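Long-range contacts in putative O-acetylhomoserine (Thiol)-lyase (Campylobacter jejuni, PDB 4OC9), which probably uses pyridoxal 5'-phosphate to replace the acetate of O-acetylhomoserine with sulfide, giving homocysteine: residues 357-362 and 418-423; 374-379 and 400-405. All coordinates share one frame; numbering follows the deposited sequence.

Interaction 2 is the buried one: all of its touching residues are inside the protein, where strands 375-377 and 401-405 pair in a five-stranded sheet. Interaction 1 lies farther out, about 30 Å from the centre of the chain against about 20 Å, and joins helices 350-359 and 411-422. The helices rest on the sheet: Cys-357 of the first and Thr-360 just after it touch Ile-376, and Leu-418 touches Leu-404. Residues 374-405 lie between the segments of interaction 1, so interaction 2 is nested in the loop it closes. Regular backbone bonds hold the strands, whereas a single side-chain amide bond and a small apolar patch join the helical segments.

Interaction 1 of 2, residues 357-362 and 418-423; sequences CDKTQL and LKQAIE
The side-chain amide of Gln-420 and the peptide carbonyl of Lys-359 are the flat groups that meet here. NE2 of Gln-420 donates to Lys-359 O at 3.1 Å with an almost straight N-H...O angle of 177°. The acceptor lies in the amide plane, but the donor stands above the carbonyl plane, 50° out of it. On the opposite face of that carbonyl, Gln-361 NE2 donates to the same oxygen at 3.2 Å in a more bent bond. One backbone oxygen is thus gripped from both faces by two glutamine amides.

Gln-420 reaches across because CG sits between the backbone N and the carbonyl carbon (chi1 65°) and the chain bends again at chi2, folding the amide toward residues 357-362. Ala-421 presents CB to the same segment, 3.8 Å from Thr-360 CG2. The rotation of Thr-360 sets that methyl beside its own backbone N, while OG1 bonds to Phe-363 O. Lys-359 was deposited in two conformers; in the one given, its CB lies 3.4 Å from Ala-421 CB and its CG 3.2 Å from Gln-420 OE1, approaches that remain doubtful.

Asp-417, one turn before Ala-421, ties the polar side together: its OD1 accepts from Gln-420 NE2 and Gln-361 N, and its OD2 from Leu-362 N. Leu-418 and Ile-422 turn to helix 276-309.

The contact therefore joins two helices of the C-terminal domain through a small apolar patch bordered by amides. The carboxylate and the carbonyl together give Gln-420 NE2 two acceptors, consistent with a defined turn of its amide, which links the chain after helix 350-359 to helix 411-422.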
# COMPACT_ATOMS: atom_id res chain seq x y z
N CYS D 357 0.46 -33.19 10.63
CA CYS D 357 -0.01 -32.01 9.88
C CYS D 357 -1.40 -31.55 10.29
O CYS D 357 -1.67 -30.35 10.33
CB CYS D 357 -0.05 -32.26 8.40
SG CYS D 357 1.54 -32.52 7.67
N ASP D 358 -2.27 -32.48 10.66
CA ASP D 358 -3.62 -32.15 11.08
C ASP D 358 -3.75 -31.74 12.58
O ASP D 358 -4.79 -31.21 12.98
CB ASP D 358 -4.56 -33.34 10.75
CG ASP D 358 -4.69 -33.61 9.20
OD1 ASP D 358 -4.23 -32.82 8.34
OD2 ASP D 358 -5.30 -34.63 8.82
N LYS D 359 -2.69 -31.95 13.37
CA LYS D 359 -2.70 -31.63 14.81
C LYS D 359 -2.01 -30.39 15.31
O LYS D 359 -2.25 -29.98 16.45
CB LYS D 359 -1.73 -32.51 15.58
CG LYS D 359 -2.23 -32.77 16.97
CD LYS D 359 -3.18 -33.96 17.03
CE LYS D 359 -3.65 -34.23 18.49
NZ LYS D 359 -4.68 -33.25 18.90
N THR D 360 -1.01 -29.93 14.57
CA THR D 360 -0.27 -28.76 15.01
C THR D 360 -1.15 -27.55 15.12
O THR D 360 -2.05 -27.38 14.33
CB THR D 360 0.91 -28.39 14.12
OG1 THR D 360 0.47 -28.25 12.77
CG2 THR D 360 2.01 -29.43 14.19
N GLN D 361 -0.90 -26.74 16.14
CA GLN D 361 -1.65 -25.49 16.40
C GLN D 361 -0.84 -24.20 16.10
O GLN D 361 -1.42 -23.17 15.82
CB GLN D 361 -2.18 -25.44 17.84
CG GLN D 361 -3.06 -26.63 18.20
CD GLN D 361 -4.31 -26.74 17.33
OE1 GLN D 361 -4.95 -25.73 17.01
NE2 GLN D 361 -4.69 -27.97 16.97
N LEU D 362 0.49 -24.24 16.21
CA LEU D 362 1.36 -23.09 15.93
C LEU D 362 1.97 -23.25 14.54
O LEU D 362 2.10 -22.26 13.83
CB LEU D 362 2.46 -22.90 16.97
CG LEU D 362 1.97 -22.53 18.36
CD1 LEU D 362 3.18 -22.38 19.27
CD2 LEU D 362 1.16 -21.23 18.31
N LEU D 418 4.84 -29.30 18.53
CA LEU D 418 5.27 -30.49 17.76
C LEU D 418 5.19 -31.73 18.58
O LEU D 418 4.83 -32.79 18.10
CB LEU D 418 6.68 -30.36 17.29
CG LEU D 418 6.98 -29.41 16.19
CD1 LEU D 418 8.47 -29.32 16.01
CD2 LEU D 418 6.30 -29.89 14.92
N LYS D 419 5.49 -31.59 19.86
CA LYS D 419 5.44 -32.73 20.72
C LYS D 419 4.04 -33.33 20.76
O LYS D 419 3.87 -34.53 20.60
CB LYS D 419 5.86 -32.35 22.15
CG LYS D 419 6.00 -33.53 23.10
CD LYS D 419 6.42 -33.07 24.49
CE LYS D 419 6.91 -34.21 25.36
NZ LYS D 419 5.94 -35.29 25.64
N GLN D 420 3.05 -32.50 21.04
CA GLN D 420 1.68 -33.02 21.14
C GLN D 420 1.20 -33.59 19.81
O GLN D 420 0.47 -34.58 19.79
CB GLN D 420 0.71 -31.99 21.80
CG GLN D 420 0.45 -30.69 21.04
CD GLN D 420 -0.48 -30.85 19.84
OE1 GLN D 420 -1.43 -31.64 19.88
NE2 GLN D 420 -0.28 -30.04 18.82
N ALA D 421 1.63 -33.00 18.70
CA ALA D 421 1.20 -33.48 17.39
C ALA D 421 1.82 -34.84 17.09
O ALA D 421 1.14 -35.78 16.66
CB ALA D 421 1.54 -32.49 16.33
N ILE D 422 3.10 -34.94 17.34
CA ILE D 422 3.83 -36.19 17.14
C ILE D 422 3.36 -37.35 18.00
O ILE D 422 3.27 -38.48 17.54
CB ILE D 422 5.29 -35.95 17.49
CG1 ILE D 422 5.94 -35.03 16.45
CG2 ILE D 422 6.05 -37.24 17.62
CD1 ILE D 422 7.32 -34.58 16.89
N GLU D 423 3.09 -37.07 19.26
CA GLU D 423 2.66 -38.08 20.24
C GLU D 423 1.22 -38.51 20.08
O GLU D 423 0.76 -39.33 20.85
CB GLU D 423 3.01 -37.63 21.66
CG GLU D 423 4.52 -37.49 21.82
CD GLU D 423 4.94 -36.92 23.15
OE1 GLU D 423 4.07 -36.58 24.00
OE2 GLU D 423 6.17 -36.73 23.33

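Interaction 2 of 2, residues 374-379 and 400-405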
# COMPACT_ATOMS: atom_id res chain seq x y z
N SER D 374 5.60 -20.09 12.08
CA SER D 374 6.07 -21.42 11.71
C SER D 374 5.08 -22.12 10.79
O SER D 374 3.88 -22.03 11.01
CB SER D 374 6.37 -22.28 12.93
OG SER D 374 7.44 -21.70 13.66
N LEU D 375 5.60 -22.84 9.81
CA LEU D 375 4.76 -23.54 8.85
C LEU D 375 5.12 -25.02 8.68
O LEU D 375 6.25 -25.46 8.94
CB LEU D 375 4.93 -22.91 7.47
CG LEU D 375 4.79 -21.39 7.41
CD1 LEU D 375 5.03 -20.92 5.99
CD2 LEU D 375 3.44 -20.91 7.91
N ILE D 376 4.13 -25.78 8.23
CA ILE D 376 4.31 -27.22 8.03
C ILE D 376 3.63 -27.71 6.78
O ILE D 376 2.61 -27.17 6.39
CB ILE D 376 3.79 -27.99 9.27
CG1 ILE D 376 4.00 -29.51 9.09
CG2 ILE D 376 2.33 -27.71 9.53
CD1 ILE D 376 3.76 -30.35 10.34
N ILE D 377 4.21 -28.72 6.17
CA ILE D 377 3.69 -29.34 4.98
C ILE D 377 4.25 -30.74 4.72
O ILE D 377 5.29 -31.10 5.25
CB ILE D 377 4.02 -28.51 3.75
CG1 ILE D 377 2.93 -28.87 2.69
CG2 ILE D 377 5.54 -28.68 3.43
CD1 ILE D 377 2.63 -27.70 1.81
N HIS D 378 3.52 -31.53 3.94
CA HIS D 378 3.88 -32.91 3.53
C HIS D 378 4.19 -32.88 2.02
O HIS D 378 3.28 -33.06 1.21
CB HIS D 378 2.70 -33.84 3.76
CG HIS D 378 2.98 -35.26 3.39
ND1 HIS D 378 2.94 -35.72 2.09
CD2 HIS D 378 3.27 -36.34 4.16
CE1 HIS D 378 3.21 -37.01 2.08
NE2 HIS D 378 3.42 -37.42 3.32
N PRO D 379 5.46 -32.68 1.64
CA PRO D 379 5.93 -32.57 0.23
C PRO D 379 5.49 -33.56 -0.84
O PRO D 379 5.17 -33.15 -1.97
CB PRO D 379 7.45 -32.66 0.37
CG PRO D 379 7.72 -32.11 1.71
CD PRO D 379 6.59 -32.60 2.58
N ALA D 400 6.64 -40.49 4.33
CA ALA D 400 6.65 -40.15 5.75
C ALA D 400 7.32 -38.80 6.00
O ALA D 400 7.33 -38.31 7.12
CB ALA D 400 7.38 -41.25 6.51
N THR D 401 7.86 -38.20 4.94
CA THR D 401 8.56 -36.92 5.06
C THR D 401 7.72 -35.69 5.33
O THR D 401 6.70 -35.46 4.69
CB THR D 401 9.37 -36.64 3.80
OG1 THR D 401 10.32 -37.71 3.58
CG2 THR D 401 10.12 -35.35 3.96
N ILE D 402 8.18 -34.90 6.29
CA ILE D 402 7.53 -33.66 6.68
C ILE D 402 8.54 -32.56 6.60
O ILE D 402 9.67 -32.75 7.02
CB ILE D 402 6.99 -33.71 8.10
CG1 ILE D 402 5.72 -34.54 8.09
CG2 ILE D 402 6.62 -32.31 8.61
CD1 ILE D 402 5.13 -34.77 9.48
N ARG D 403 8.12 -31.41 6.09
CA ARG D 403 9.00 -30.27 5.97
C ARG D 403 8.46 -29.18 6.89
O ARG D 403 7.27 -28.95 6.95
CB ARG D 403 8.98 -29.73 4.55
CG ARG D 403 10.03 -28.66 4.32
CD ARG D 403 9.94 -27.85 3.03
NE ARG D 403 8.80 -27.26 2.33
CZ ARG D 403 8.12 -26.17 2.55
NH1 ARG D 403 8.23 -25.59 3.70
NH2 ARG D 403 7.15 -25.83 1.70
N LEU D 404 9.35 -28.53 7.63
CA LEU D 404 8.98 -27.48 8.52
C LEU D 404 9.71 -26.21 8.20
O LEU D 404 10.85 -26.24 7.81
CB LEU D 404 9.36 -27.80 9.98
CG LEU D 404 8.80 -29.04 10.66
CD1 LEU D 404 9.27 -29.02 12.09
CD2 LEU D 404 7.28 -29.07 10.61
N SER D 405 9.03 -25.09 8.37
CA SER D 405 9.64 -23.78 8.18
C SER D 405 9.58 -23.22 9.62
O SER D 405 8.49 -22.91 10.12
CB SER D 405 8.87 -22.88 7.24
OG SER D 405 9.49 -21.61 7.20
O HOH W 1 7.25 -26.43 5.89
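Leu-375 and Ser-405 form a hydrogen-bonded antiparallel pair (strand axes at 164°): Leu-375 N donates to Ser-405 O and Ser-405 N to Leu-375 O, both at 2.9 Å. Two residues along strand 375-377, Ile-377 pairs with Arg-403: Arg-403 N reaches Ile-377 O at 3.0 Å, nearly along the C=O axis; Ile-377 N to Arg-403 O is longer, 3.2 Å. Between these pairs, Ile-376 and Leu-404 are non-hydrogen-bonded partners, and the backbone of Ile-376 bonds instead to Leu-364 and Ala-366. On the other edge of strand 401-405, the backbone of Ile-402 bonds to Phe-345; a water donates weakly to Leu-375 O and Arg-403 O.

Side chains part by face. On one, Ile-376 CG1, anti to its backbone N (chi1 -179°), lies 3.6 Å from Leu-404 CD2 and 3.9 Å from Ile-402 CG2. On the other, Ile-377 CG2 sits over the centre of the Arg-403 guanidinium, 3.6 Å above its plane; NH1 has a weak bond to Asn-368 O.

Polar side chains find partners outside the two strands: Ser-374 OG bonds Glu-409 and Gly-407 N, Thr-401 OG1 Glu-346, Ser-405 OG Gly-370 N and His-378 NE2 Lys-399 O.

Four backbone bonds thus satisfy the facing peptides in a buried setting; side-chain alternation gives Ile-376, Ile-402 and Leu-404 to helices 350-359 and 411-422, and Arg-403 to the other face.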